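PDB 2UVF: exopolygalacturonase from Yersinia enterocolitica, which probably cleaves galacturonic acid units from the ends of pectin-derived polygalacturonate chains, as an exo-acting family 28 glycoside hydrolase. Local coordinates for residues Thr237-Pro241 with Gly327-Ser331; Ser198-Leu203 with Ala242-Ile248; Leu232-Ser236 with Lys414-Gln418; Ser296-Val301 with Leu322-Tyr326; Leu336-Val342 with Asn359-Val365. All coordinates share one frame; numbering follows the deposited sequence.

Contact 1 of 5, residues Thr237-Pro241 with Gly327-Ser331. With ADA (alpha-D-galactopyranuronic acid), chain C.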
# COMPACT_ATOMS: atom_id res chain seq x y z
N THR A 237 8.49 -1.51 23.51
CA THR A 237 8.22 -1.83 24.92
C THR A 237 6.75 -1.97 25.30
O THR A 237 6.42 -2.60 26.29
CB THR A 237 9.04 -0.92 25.90
OG1 THR A 237 8.85 0.46 25.59
CG2 THR A 237 10.52 -1.23 25.79
N ILE A 238 5.86 -1.42 24.47
CA ILE A 238 4.42 -1.48 24.72
C ILE A 238 3.75 -2.52 23.80
O ILE A 238 3.86 -2.46 22.56
CB ILE A 238 3.78 -0.06 24.62
CG1 ILE A 238 4.48 0.90 25.60
CG2 ILE A 238 2.26 -0.11 24.84
CD1 ILE A 238 4.25 2.38 25.32
N GLU A 239 3.09 -3.50 24.42
CA GLU A 239 2.37 -4.55 23.72
C GLU A 239 1.07 -4.00 23.11
O GLU A 239 0.36 -3.22 23.75
CB GLU A 239 2.06 -5.69 24.71
CG GLU A 239 1.19 -6.84 24.19
CD GLU A 239 1.95 -7.95 23.48
OE1 GLU A 239 3.15 -7.79 23.19
OE2 GLU A 239 1.33 -8.99 23.20
N ARG A 240 0.78 -4.42 21.88
CA ARG A 240 -0.40 -3.95 21.17
C ARG A 240 -1.46 -5.05 21.13
O ARG A 240 -1.13 -6.23 21.17
CB ARG A 240 -0.01 -3.51 19.75
CG ARG A 240 0.80 -2.25 19.73
CD ARG A 240 1.31 -1.95 18.35
NE ARG A 240 1.78 -0.57 18.24
CZ ARG A 240 2.03 0.04 17.09
NH1 ARG A 240 1.87 -0.58 15.92
NH2 ARG A 240 2.45 1.29 17.10
N PRO A 241 -2.75 -4.67 21.05
CA PRO A 241 -3.69 -5.76 20.99
C PRO A 241 -3.67 -6.44 19.62
O PRO A 241 -3.03 -5.94 18.68
CB PRO A 241 -5.03 -5.06 21.23
CG PRO A 241 -4.85 -3.69 20.72
CD PRO A 241 -3.41 -3.35 21.01
N GLY A 327 -2.02 5.94 20.97
CA GLY A 327 -0.95 5.56 20.04
C GLY A 327 -0.65 4.08 19.90
O GLY A 327 -0.10 3.64 18.87
N GLN A 328 -1.00 3.29 20.92
CA GLN A 328 -0.58 1.88 20.94
C GLN A 328 -1.70 0.84 21.09
O GLN A 328 -1.54 -0.30 20.70
CB GLN A 328 0.50 1.65 22.03
CG GLN A 328 1.70 2.59 21.99
CD GLN A 328 2.46 2.57 20.65
OE1 GLN A 328 3.03 3.56 20.25
NE2 GLN A 328 2.45 1.45 19.98
N ARG A 329 -2.83 1.25 21.65
CA ARG A 329 -3.80 0.27 22.13
C ARG A 329 -5.09 0.12 21.30
O ARG A 329 -5.98 -0.63 21.68
CB ARG A 329 -4.12 0.52 23.62
CG ARG A 329 -2.89 0.58 24.55
CD ARG A 329 -2.30 -0.78 24.80
NE ARG A 329 -3.35 -1.71 25.18
CZ ARG A 329 -3.29 -3.03 25.00
NH1 ARG A 329 -2.21 -3.59 24.44
NH2 ARG A 329 -4.32 -3.79 25.38
N ARG A 330 -5.18 0.80 20.16
CA ARG A 330 -6.30 0.55 19.21
C ARG A 330 -5.92 -0.60 18.28
O ARG A 330 -4.79 -0.66 17.82
CB ARG A 330 -6.58 1.79 18.37
CG ARG A 330 -6.86 3.03 19.17
CD ARG A 330 -7.12 4.22 18.28
NE ARG A 330 -5.91 4.96 17.95
CZ ARG A 330 -5.67 5.53 16.76
NH1 ARG A 330 -6.54 5.39 15.76
NH2 ARG A 330 -4.55 6.20 16.57
N SER A 331 -6.86 -1.51 18.04
CA SER A 331 -6.64 -2.63 17.12
C SER A 331 -6.60 -2.21 15.64
O SER A 331 -7.53 -1.59 15.13
CB SER A 331 -7.74 -3.69 17.29
OG SER A 331 -7.49 -4.59 18.37
C1 ADA C . 4.86 4.74 11.59
C2 ADA C . 5.23 3.78 10.44
C3 ADA C . 4.03 2.83 10.23
C4 ADA C . 3.74 2.04 11.55
C5 ADA C . 3.46 3.04 12.70
C6 ADA C . 3.17 2.48 14.11
O2 ADA C . 5.56 4.50 9.23
O3 ADA C . 4.27 1.95 9.13
O4 ADA C . 4.83 1.18 11.90
O5 ADA C . 4.53 4.02 12.82
O6B ADA C . 3.80 3.00 15.06
O6A ADA C . 2.32 1.56 14.25
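Gln328, Pro241 and Arg329 contribute most of the surface buried here. The Pro241 ring lies against the backbone of 328-330, its CG 3.4 Å from Arg329 O, and its CD lies over one face of the Arg329 guanidinium, 3.6 Å above the plane and offset toward the rim. Bends at chi2 and chi3 fold the Arg329 chain back, so that a side chain whose CB points away from 237-241 still returns to it. There NH1 of Arg329 donates to Glu239 O at 2.7 Å; the acceptor is in the guanidinium plane, but the donor stands above the carbonyl plane and the bond is bent to 138°. The Glu239 carboxylate itself forms a salt bridge with Arg231.

Gln328 crosses Ile238 at about a right angle, CB to Ile238 CG2 3.8 Å. Its amide plane lies at the edge of the Arg240 guanidinium, 26° from the plane of that group. Extended from CG to NE, the Arg240 chain runs past this amide into the substrate cleft. Its NH1 donates to O6A of a galacturonate at 2.8 Å, while NH2 is shared between O6A at 2.9 Å and O6B at 3.0 Å. Three bonds from NH1 and NH2 thus grip one carboxylate from the edge of the Arg240 cation, a chemistry suited to recognising a uronic acid rather than a neutral sugar.

Contact 2 of 5, residues Ser198-Leu203 with Ala242-Ile248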
# COMPACT_ATOMS: atom_id res chain seq x y z
N SER A 198 -17.38 -10.10 15.03
CA SER A 198 -16.32 -11.00 15.46
C SER A 198 -15.23 -10.22 16.19
O SER A 198 -15.08 -9.02 15.98
CB SER A 198 -15.75 -11.78 14.28
OG SER A 198 -14.61 -12.55 14.63
N GLY A 199 -14.50 -10.92 17.06
CA GLY A 199 -13.30 -10.37 17.70
C GLY A 199 -12.09 -10.87 16.95
O GLY A 199 -12.21 -11.43 15.86
N ALA A 200 -10.92 -10.70 17.55
CA ALA A 200 -9.67 -11.15 16.91
C ALA A 200 -9.72 -12.61 16.51
O ALA A 200 -10.14 -13.45 17.29
CB ALA A 200 -8.46 -10.89 17.82
N LEU A 201 -9.29 -12.89 15.29
CA LEU A 201 -9.22 -14.25 14.77
C LEU A 201 -7.76 -14.52 14.43
O LEU A 201 -7.00 -13.59 14.22
CB LEU A 201 -10.09 -14.41 13.51
CG LEU A 201 -11.55 -13.95 13.56
CD1 LEU A 201 -12.08 -13.66 12.16
CD2 LEU A 201 -12.46 -14.96 14.29
N TRP A 202 -7.37 -15.79 14.40
CA TRP A 202 -5.97 -16.16 14.27
C TRP A 202 -5.84 -17.17 13.15
O TRP A 202 -6.39 -18.27 13.23
CB TRP A 202 -5.43 -16.71 15.60
CG TRP A 202 -5.70 -15.80 16.76
CD1 TRP A 202 -6.86 -15.74 17.50
CD2 TRP A 202 -4.82 -14.81 17.30
NE1 TRP A 202 -6.75 -14.76 18.47
CE2 TRP A 202 -5.51 -14.18 18.37
CE3 TRP A 202 -3.52 -14.40 16.99
CZ2 TRP A 202 -4.93 -13.15 19.13
CZ3 TRP A 202 -2.95 -13.37 17.76
CH2 TRP A 202 -3.66 -12.77 18.82
N LEU A 203 -5.14 -16.78 12.09
CA LEU A 203 -5.02 -17.60 10.91
C LEU A 203 -3.87 -18.57 11.10
O LEU A 203 -3.10 -18.47 12.06
CB LEU A 203 -4.79 -16.74 9.65
CG LEU A 203 -5.84 -15.70 9.23
CD1 LEU A 203 -5.39 -15.00 7.98
CD2 LEU A 203 -7.20 -16.32 9.00
N ALA A 242 -4.35 -7.59 19.54
CA ALA A 242 -4.58 -8.25 18.28
C ALA A 242 -5.44 -7.37 17.36
O ALA A 242 -6.31 -6.61 17.81
CB ALA A 242 -5.26 -9.59 18.52
N SER A 243 -5.17 -7.47 16.05
CA SER A 243 -6.04 -6.92 15.02
C SER A 243 -7.27 -7.79 14.87
O SER A 243 -7.39 -8.83 15.52
CB SER A 243 -5.28 -6.86 13.69
OG SER A 243 -4.09 -6.09 13.80
N LEU A 244 -8.19 -7.37 13.99
CA LEU A 244 -9.35 -8.17 13.66
C LEU A 244 -8.93 -9.51 13.04
O LEU A 244 -9.48 -10.56 13.36
CB LEU A 244 -10.28 -7.39 12.73
CG LEU A 244 -11.68 -7.94 12.43
CD1 LEU A 244 -12.49 -8.12 13.73
CD2 LEU A 244 -12.43 -7.05 11.43
N ILE A 245 -7.95 -9.45 12.13
CA ILE A 245 -7.41 -10.66 11.51
C ILE A 245 -5.92 -10.68 11.73
O ILE A 245 -5.22 -9.69 11.51
CB ILE A 245 -7.74 -10.76 9.99
CG1 ILE A 245 -9.25 -10.81 9.77
CG2 ILE A 245 -7.05 -11.98 9.35
CD1 ILE A 245 -9.71 -10.17 8.50
N ASN A 246 -5.44 -11.83 12.20
CA ASN A 246 -4.04 -11.97 12.57
C ASN A 246 -3.39 -13.19 11.94
O ASN A 246 -4.04 -14.20 11.74
CB ASN A 246 -3.92 -12.12 14.08
CG ASN A 246 -4.54 -11.00 14.83
OD1 ASN A 246 -3.91 -9.98 15.05
ND2 ASN A 246 -5.78 -11.19 15.26
N ALA A 247 -2.10 -13.08 11.66
CA ALA A 247 -1.24 -14.25 11.55
C ALA A 247 0.00 -13.95 12.38
O ALA A 247 1.02 -13.48 11.87
CB ALA A 247 -0.89 -14.54 10.09
N ILE A 248 -0.11 -14.18 13.70
CA ILE A 248 0.94 -13.80 14.67
C ILE A 248 1.32 -14.98 15.56
O ILE A 248 0.48 -15.52 16.29
CB ILE A 248 0.50 -12.59 15.57
CG1 ILE A 248 0.02 -11.41 14.72
CG2 ILE A 248 1.65 -12.17 16.53
CD1 ILE A 248 -0.58 -10.25 15.49
O HOH W 1 -2.26 -16.72 13.91
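The tight part of this contact centres on the Asn246 amide, which is held at both ends. ND2 donates to Leu201 O across the contact at 2.9 Å, nearly straight at 165° and close to the amide plane, and also to Ser243 O. OD1 receives Ser243 N at 3.0 Å on an in-plane lone pair, a bond that fixes which way round the amide lies. Next to it Ala200 CB is wedged 3.3 Å from Ser243 O and 3.5 Å from Ala242 CB.

The strands are neighbouring turns of the parallel beta-helix typical of family 28: Leu201 pairs with Ile245 and Trp202 with Asn246, in parallel register, with Leu203 N to Asn246 O at 2.8 Å. Leu201 and Ile245 share one face, where Leu217 of the adjacent strand 215-219 meets both.

On the face that carries Asn246 and Trp202, the outer side is looser toward Ile248. The partly exposed indole lies alongside the gripped amide, planes 21° apart, with ND2 4.1 Å above the ring and over its centre, but at the ring edge Ile248 CB lies 4.2 Å from Trp202 CZ3. Past the paired residues a water bridges the chains: it gives a 2.7 Å bond to Leu203 O and accepts a weak one from Ile248 N.

Contact 3 of 5, residues Leu232-Ser236 with Lys414-Gln418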
# COMPACT_ATOMS: atom_id res chain seq x y z
N LEU A 232 5.61 -4.35 17.89
CA LEU A 232 6.02 -3.99 16.53
C LEU A 232 7.47 -4.39 16.21
O LEU A 232 7.73 -5.07 15.21
CB LEU A 232 5.82 -2.49 16.28
CG LEU A 232 5.88 -1.97 14.83
CD1 LEU A 232 4.71 -2.51 14.03
CD2 LEU A 232 5.85 -0.45 14.86
N TYR A 233 8.39 -3.96 17.07
CA TYR A 233 9.80 -4.30 16.91
C TYR A 233 10.29 -5.10 18.13
O TYR A 233 9.61 -5.10 19.16
CB TYR A 233 10.64 -3.05 16.65
CG TYR A 233 10.16 -2.26 15.44
CD1 TYR A 233 10.02 -2.87 14.19
CD2 TYR A 233 9.84 -0.91 15.56
CE1 TYR A 233 9.57 -2.16 13.10
CE2 TYR A 233 9.38 -0.20 14.47
CZ TYR A 233 9.24 -0.82 13.24
OH TYR A 233 8.78 -0.10 12.16
N PRO A 234 11.42 -5.82 18.00
CA PRO A 234 11.95 -6.54 19.17
C PRO A 234 12.18 -5.62 20.38
O PRO A 234 12.03 -6.05 21.52
CB PRO A 234 13.28 -7.14 18.67
CG PRO A 234 13.60 -6.42 17.37
CD PRO A 234 12.25 -6.04 16.79
N TYR A 235 12.48 -4.35 20.09
CA TYR A 235 12.80 -3.32 21.08
C TYR A 235 11.62 -2.42 21.40
O TYR A 235 11.80 -1.34 22.00
CB TYR A 235 13.96 -2.45 20.56
CG TYR A 235 13.87 -2.11 19.08
CD1 TYR A 235 13.27 -0.91 18.64
CD2 TYR A 235 14.38 -2.98 18.11
CE1 TYR A 235 13.19 -0.59 17.27
CE2 TYR A 235 14.31 -2.67 16.73
CZ TYR A 235 13.72 -1.48 16.33
OH TYR A 235 13.64 -1.20 14.98
N SER A 236 10.42 -2.83 20.98
CA SER A 236 9.20 -2.06 21.26
C SER A 236 8.66 -2.48 22.62
O SER A 236 8.40 -3.66 22.84
CB SER A 236 8.15 -2.25 20.15
OG SER A 236 8.48 -1.50 18.99
N LYS A 414 19.06 -0.43 17.16
CA LYS A 414 18.69 -1.85 17.23
C LYS A 414 18.03 -2.38 15.95
O LYS A 414 17.71 -3.57 15.87
CB LYS A 414 17.74 -2.09 18.41
CG LYS A 414 18.24 -1.68 19.77
CD LYS A 414 18.83 -2.85 20.54
CE LYS A 414 18.92 -2.52 22.02
NZ LYS A 414 19.25 -3.74 22.82
N ALA A 415 17.82 -1.49 14.97
CA ALA A 415 17.01 -1.79 13.77
C ALA A 415 17.46 -3.01 12.97
O ALA A 415 16.62 -3.83 12.58
CB ALA A 415 16.91 -0.56 12.88
N GLN A 416 18.76 -3.13 12.74
CA GLN A 416 19.34 -4.24 11.95
C GLN A 416 19.20 -5.66 12.55
O GLN A 416 19.58 -6.65 11.92
CB GLN A 416 20.79 -3.93 11.50
CG GLN A 416 21.79 -3.67 12.64
CD GLN A 416 21.71 -2.25 13.21
OE1 GLN A 416 20.65 -1.63 13.25
NE2 GLN A 416 22.86 -1.73 13.66
N GLU A 417 18.64 -5.77 13.76
CA GLU A 417 18.15 -7.06 14.30
C GLU A 417 17.12 -7.71 13.34
O GLU A 417 16.68 -8.85 13.54
CB GLU A 417 17.51 -6.88 15.69
CG GLU A 417 18.51 -6.61 16.83
CD GLU A 417 17.84 -6.23 18.17
OE1 GLU A 417 18.51 -5.58 19.00
OE2 GLU A 417 16.65 -6.58 18.38
N GLN A 418 16.77 -6.95 12.30
CA GLN A 418 15.70 -7.29 11.35
C GLN A 418 16.14 -6.99 9.91
O GLN A 418 17.01 -6.15 9.67
CB GLN A 418 14.41 -6.49 11.68
CG GLN A 418 14.42 -5.79 13.07
CD GLN A 418 13.38 -4.68 13.18
OE1 GLN A 418 12.17 -4.94 13.11
NE2 GLN A 418 13.85 -3.44 13.37
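Tyr233 to Ser236 form a type I turn, closed by Ser236 N to Tyr233 O at 3.0 Å, and this turn faces a short 3-10 segment at 415-417. The closest CA atoms, those of Tyr235 and Lys414, are 7.2 Å apart, so the backbones stay separate and side chains make the junction.

Tyr235 is central. With CG placed between its backbone N and carbonyl carbon (chi1 41°), the ring leans over the Tyr233 side chain and reaches toward 414-418. Its CD2 lies 3.5 Å from Lys414 CB as the two side chains slide past each other. Gln418 NE2 comes to the ring's edge, the amide nearly perpendicular at 88°, and makes a weak, strongly bent bond to Tyr235 OH at 2.8 Å. The same NE2 donates to Ala415 O at 2.9 Å, using an in-plane lone pair of that carbonyl. At the other end of the amide, OE1 approaches Tyr233 CD1 at 3.2 Å. Tyr233 is sandwiched: Leu232 CG sits over the centre of one face, and Tyr235 OH lies 3.6 Å above the opposite face, toward the rim.

Tyr235 OH is also bonded to Thr411 N, and Tyr233 OH to ND1 of His443, a pocket residue. The polar ends of both tyrosines are therefore anchored outside the turn, and this layered packing puts Leu232, which touches the bound galacturonate, against the face of a ring tied to His443.

Contact 4 of 5, residues Ser296-Val301 with Leu322-Tyr326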
# COMPACT_ATOMS: atom_id res chain seq x y z
N SER A 296 -10.32 12.14 14.00
CA SER A 296 -10.23 12.34 15.45
C SER A 296 -8.80 12.59 15.92
O SER A 296 -7.86 12.56 15.13
CB SER A 296 -10.82 11.13 16.16
OG SER A 296 -11.02 11.37 17.54
N LYS A 297 -8.65 12.85 17.23
CA LYS A 297 -7.34 12.89 17.90
C LYS A 297 -7.40 12.26 19.30
O LYS A 297 -8.46 11.76 19.71
CB LYS A 297 -6.77 14.32 17.91
CG LYS A 297 -7.65 15.35 18.54
CD LYS A 297 -7.20 16.74 18.22
CE LYS A 297 -8.28 17.71 18.68
NZ LYS A 297 -7.90 19.13 18.45
N ASN A 298 -6.30 12.24 20.04
CA ASN A 298 -6.35 11.52 21.32
C ASN A 298 -7.36 12.09 22.30
O ASN A 298 -8.04 11.34 22.97
CB ASN A 298 -4.97 11.17 21.95
CG ASN A 298 -4.04 12.34 22.12
OD1 ASN A 298 -4.44 13.46 22.39
ND2 ASN A 298 -2.76 12.06 22.01
N SER A 299 -7.52 13.41 22.28
CA SER A 299 -8.39 14.14 23.19
C SER A 299 -9.86 14.13 22.79
O SER A 299 -10.72 14.56 23.57
CB SER A 299 -7.91 15.58 23.34
OG SER A 299 -8.01 16.27 22.10
N LYS A 300 -10.14 13.66 21.56
CA LYS A 300 -11.50 13.61 21.01
C LYS A 300 -12.05 12.19 20.79
O LYS A 300 -13.21 12.04 20.43
CB LYS A 300 -11.59 14.43 19.71
CG LYS A 300 -11.46 15.96 19.87
CD LYS A 300 -12.63 16.59 20.66
CE LYS A 300 -12.29 18.02 21.12
NZ LYS A 300 -13.42 18.76 21.80
N VAL A 301 -11.23 11.16 21.01
CA VAL A 301 -11.63 9.76 20.78
C VAL A 301 -12.86 9.34 21.64
O VAL A 301 -13.65 8.50 21.25
CB VAL A 301 -10.42 8.76 20.96
CG1 VAL A 301 -9.99 8.65 22.44
CG2 VAL A 301 -10.73 7.40 20.37
N LEU A 322 -3.17 8.95 28.16
CA LEU A 322 -3.90 9.08 26.90
C LEU A 322 -3.00 8.96 25.67
O LEU A 322 -3.31 8.18 24.77
CB LEU A 322 -4.65 10.40 26.87
CG LEU A 322 -5.69 10.65 25.79
CD1 LEU A 322 -6.76 9.62 25.90
CD2 LEU A 322 -6.28 12.03 26.01
N LYS A 323 -1.89 9.72 25.65
CA LYS A 323 -0.97 9.69 24.50
C LYS A 323 -0.64 8.25 24.09
O LYS A 323 -0.84 7.88 22.93
CB LYS A 323 0.30 10.51 24.74
CG LYS A 323 1.42 10.19 23.72
CD LYS A 323 2.59 11.17 23.74
CE LYS A 323 3.85 10.56 23.10
NZ LYS A 323 4.46 9.47 23.95
N ASN A 324 -0.15 7.44 25.04
CA ASN A 324 0.20 6.05 24.79
C ASN A 324 -0.99 5.12 24.53
O ASN A 324 -0.85 4.14 23.80
CB ASN A 324 1.05 5.47 25.94
CG ASN A 324 2.52 5.89 25.86
OD1 ASN A 324 3.10 6.31 26.87
ND2 ASN A 324 3.11 5.78 24.68
N ALA A 325 -2.12 5.41 25.17
CA ALA A 325 -3.31 4.58 25.02
C ALA A 325 -3.86 4.73 23.59
O ALA A 325 -4.18 3.74 22.93
CB ALA A 325 -4.35 4.95 26.06
N TYR A 326 -3.94 5.96 23.12
CA TYR A 326 -4.32 6.28 21.75
C TYR A 326 -3.31 5.77 20.69
O TYR A 326 -3.71 5.21 19.65
CB TYR A 326 -4.55 7.79 21.62
CG TYR A 326 -5.25 8.21 20.35
CD1 TYR A 326 -6.64 8.04 20.20
CD2 TYR A 326 -4.52 8.78 19.28
CE1 TYR A 326 -7.29 8.44 19.00
CE2 TYR A 326 -5.15 9.16 18.10
CZ TYR A 326 -6.53 8.99 17.96
OH TYR A 326 -7.13 9.38 16.81
O HOH W 2 -1.08 9.41 20.79
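Tyr326 and Asn298 come together through two contrasting torsions. With CG anti to the backbone N (chi1 -166°), the Tyr326 ring leaves its helix directly toward the loop; in Asn298, CG lies between N and the carbonyl carbon (chi1 54°), which swings the amide off the ring and leaves the CA on its face. The result is a CH-pi contact: Asn298 CA is 3.7 Å from the ring centroid and 14° off the normal. Lys297 C covers the same face nearer the rim, 3.6 Å above the plane, so the ring packs flat against the 297-298 peptide. Asn298 CB touches the root of the ring, 3.4 Å from Tyr326 CG.

Around this face the contacts are mostly van der Waals. Val301 slides past the tyrosine, CB to Tyr326 CE1 3.7 Å, and puts its CG2 at the ring edge. One helical turn before, Leu322 lays CD2 3.6 Å from Asn298 O. Polar linkage between the segments is slight: a water donates to Lys323 O at 2.6 Å and takes only a weak bond from Asn298 ND2.

The loop thus packs on helix 322-328 mainly through one face of the Tyr326 ring, and the other face is used as well. Arg330 lies opposite in a cation-pi contact, while Tyr326 OH bonds to Asn378 ND2. A ring held between a peptide and a guanidinium probably helps to position Arg330, which in turn bonds to Asn379 of the sugar pocket; the cation would probably draw on ring electrons that also face the CA hydrogen of Asn298.

Contact 5 of 5, residues Leu336-Val342 with Asn359-Val365. With SO4 (sulfate ion), chain D.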
# COMPACT_ATOMS: atom_id res chain seq x y z
N LEU A 336 -0.29 -9.40 9.72
CA LEU A 336 0.26 -10.69 9.33
C LEU A 336 1.74 -10.58 9.50
O LEU A 336 2.37 -9.73 8.87
CB LEU A 336 -0.09 -11.03 7.88
CG LEU A 336 -1.53 -10.79 7.44
CD1 LEU A 336 -1.57 -10.93 5.93
CD2 LEU A 336 -2.54 -11.71 8.14
N ARG A 337 2.28 -11.44 10.34
CA ARG A 337 3.69 -11.38 10.73
C ARG A 337 4.40 -12.73 10.53
O ARG A 337 3.85 -13.79 10.86
CB ARG A 337 3.81 -10.91 12.18
CG ARG A 337 5.24 -10.58 12.58
CD ARG A 337 5.33 -10.07 14.00
NE ARG A 337 5.01 -11.09 14.99
CZ ARG A 337 5.27 -10.97 16.29
NH1 ARG A 337 5.89 -9.90 16.76
NH2 ARG A 337 4.95 -11.95 17.13
N GLY A 338 5.60 -12.67 9.98
CA GLY A 338 6.40 -13.87 9.71
C GLY A 338 5.93 -14.77 8.58
O GLY A 338 6.42 -15.88 8.46
N VAL A 339 5.01 -14.29 7.74
CA VAL A 339 4.40 -15.12 6.71
C VAL A 339 5.25 -15.24 5.44
O VAL A 339 5.76 -14.24 4.91
CB VAL A 339 2.92 -14.71 6.38
CG1 VAL A 339 2.27 -15.73 5.47
CG2 VAL A 339 2.11 -14.59 7.65
N GLU A 340 5.41 -16.48 4.98
CA GLU A 340 6.08 -16.78 3.73
C GLU A 340 5.00 -17.12 2.71
O GLU A 340 4.33 -18.15 2.86
CB GLU A 340 7.03 -17.97 3.91
CG GLU A 340 7.83 -18.31 2.68
CD GLU A 340 8.99 -17.38 2.48
OE1 GLU A 340 9.39 -16.71 3.47
OE2 GLU A 340 9.52 -17.30 1.33
N ASN A 341 4.83 -16.24 1.71
CA ASN A 341 3.74 -16.29 0.68
C ASN A 341 2.36 -15.81 1.13
O ASN A 341 1.57 -16.59 1.65
CB ASN A 341 3.60 -17.68 0.02
CG ASN A 341 4.92 -18.26 -0.46
OD1 ASN A 341 5.13 -19.47 -0.39
ND2 ASN A 341 5.79 -17.43 -0.95
N VAL A 342 2.04 -14.54 0.90
CA VAL A 342 0.69 -14.01 1.19
C VAL A 342 -0.03 -13.57 -0.09
O VAL A 342 0.59 -13.11 -1.04
CB VAL A 342 0.74 -12.82 2.16
CG1 VAL A 342 -0.67 -12.39 2.56
CG2 VAL A 342 1.54 -13.17 3.39
N ASN A 359 1.80 -5.86 7.21
CA ASN A 359 2.66 -6.99 6.90
C ASN A 359 3.95 -6.75 7.62
O ASN A 359 4.63 -5.74 7.38
CB ASN A 359 2.95 -7.06 5.40
CG ASN A 359 1.73 -7.34 4.60
OD1 ASN A 359 1.42 -8.50 4.32
ND2 ASN A 359 0.99 -6.29 4.26
N LEU A 360 4.27 -7.65 8.53
CA LEU A 360 5.47 -7.52 9.35
C LEU A 360 6.36 -8.74 9.11
O LEU A 360 5.94 -9.87 9.33
CB LEU A 360 5.10 -7.35 10.84
CG LEU A 360 4.32 -6.09 11.28
CD1 LEU A 360 4.11 -6.14 12.76
CD2 LEU A 360 4.98 -4.75 10.88
N GLU A 361 7.58 -8.49 8.62
CA GLU A 361 8.52 -9.57 8.40
C GLU A 361 7.98 -10.68 7.47
O GLU A 361 8.28 -11.83 7.67
CB GLU A 361 9.06 -10.12 9.74
CG GLU A 361 10.21 -9.33 10.34
CD GLU A 361 10.72 -9.82 11.68
OE1 GLU A 361 11.70 -10.59 11.76
OE2 GLU A 361 10.16 -9.44 12.70
N ASN A 362 7.28 -10.28 6.42
CA ASN A 362 6.79 -11.21 5.42
C ASN A 362 7.70 -11.29 4.19
O ASN A 362 8.47 -10.35 3.90
CB ASN A 362 5.38 -10.83 4.97
CG ASN A 362 4.38 -10.92 6.08
OD1 ASN A 362 4.68 -11.44 7.15
ND2 ASN A 362 3.19 -10.42 5.84
N HIS A 363 7.62 -12.42 3.49
CA HIS A 363 8.19 -12.55 2.18
C HIS A 363 7.06 -12.88 1.23
O HIS A 363 6.10 -13.56 1.63
CB HIS A 363 9.23 -13.67 2.11
CG HIS A 363 10.50 -13.37 2.83
ND1 HIS A 363 11.48 -14.32 3.02
CD2 HIS A 363 10.94 -12.25 3.45
CE1 HIS A 363 12.49 -13.78 3.69
NE2 HIS A 363 12.18 -12.53 3.97
N ASN A 364 7.20 -12.44 -0.02
CA ASN A 364 6.31 -12.81 -1.12
C ASN A 364 4.85 -12.48 -0.86
O ASN A 364 4.01 -13.37 -0.78
CB ASN A 364 6.48 -14.29 -1.48
CG ASN A 364 7.94 -14.70 -1.56
OD1 ASN A 364 8.81 -13.89 -1.93
ND2 ASN A 364 8.23 -15.94 -1.16
N VAL A 365 4.57 -11.19 -0.66
CA VAL A 365 3.21 -10.70 -0.40
C VAL A 365 2.66 -10.12 -1.69
O VAL A 365 3.38 -9.43 -2.41
CB VAL A 365 3.18 -9.58 0.67
CG1 VAL A 365 1.76 -9.04 0.84
CG2 VAL A 365 3.79 -10.06 2.02
S SO4 D . 5.73 -10.68 20.64
O1 SO4 D . 4.33 -11.11 20.75
O2 SO4 D . 5.87 -9.48 19.81
O3 SO4 D . 6.25 -10.38 21.98
O4 SO4 D . 6.47 -11.81 20.06
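Asn362 sets its side chain alongside Val339 and bonds to the backbone of the neighbouring chain on both sides of Gly338. OD1 accepts Val339 N at 2.9 Å, the donor standing 49° out of the carbonyl plane, while ND2 gives a weak bond to Leu336 O at 3.2 Å. With CG anti to its carbonyl carbon (chi1 -64°), the amide lies across the turn. A weak bond from ND2 to Asn359 OD1 and one from Asn362 N to Ser388 OG help to place it.

Flanking this amide are regular strand bonds. Leu360 N reaches Leu336 O at 2.8 Å and Gly338 N reaches Leu360 O at 2.9 Å; beyond the turn His363 N bonds to Val339 O. Both chains turn a corner together, residue for residue, as successive coils of a right-handed parallel beta-helix do; the corner falls at Asn341 and Asn364, both with positive phi. After it Val342 N binds Asn364 O at 2.8 Å. Val342 and Val365 point the same way, Val342 CG2 to Val365 CG2 4.1 Å.

On the face with Arg337 and Leu360, Glu340 bends at chi2 to bring OE1 3.2 Å from His363 ND1, carboxylate and ring planes 81° apart; the far nitrogen, NE2, is bonded to Glu419. Farther out, Arg337 packs its CG on Leu360 and sends its guanidinium edge to a sulfate, probably from the crystallisation liquor, NH1 to O2 at 3.1 Å, an ion also bound by Arg231 N.

Overall arrangement
Contacts 2 and 5 lie on consecutive coils of the beta-helix, joined where Ala247 O meets Arg337 N at 2.8 Å. Contact 1 adjoins contact 2 through Ser331 OG and Ala242 O, and shares helix 322-328 with contact 4, centres about 12 Å apart. The first segments of contacts 1 and 3, 237-241 and 232-236, adjoin in the chain, and Arg240 NH1 lies 3.9 Å from Leu232 CD1, both in the sugar pocket. Leu232 CD1 also packs on Leu360 CD2 at 3.9 Å, tying contact 3 to the beta-helix wall at contact 5. Contact 4 is peripheral, about 30 Å from contact 5 between centres, yet Tyr326 connects it to Arg330 of contact 1 and so to the pocket.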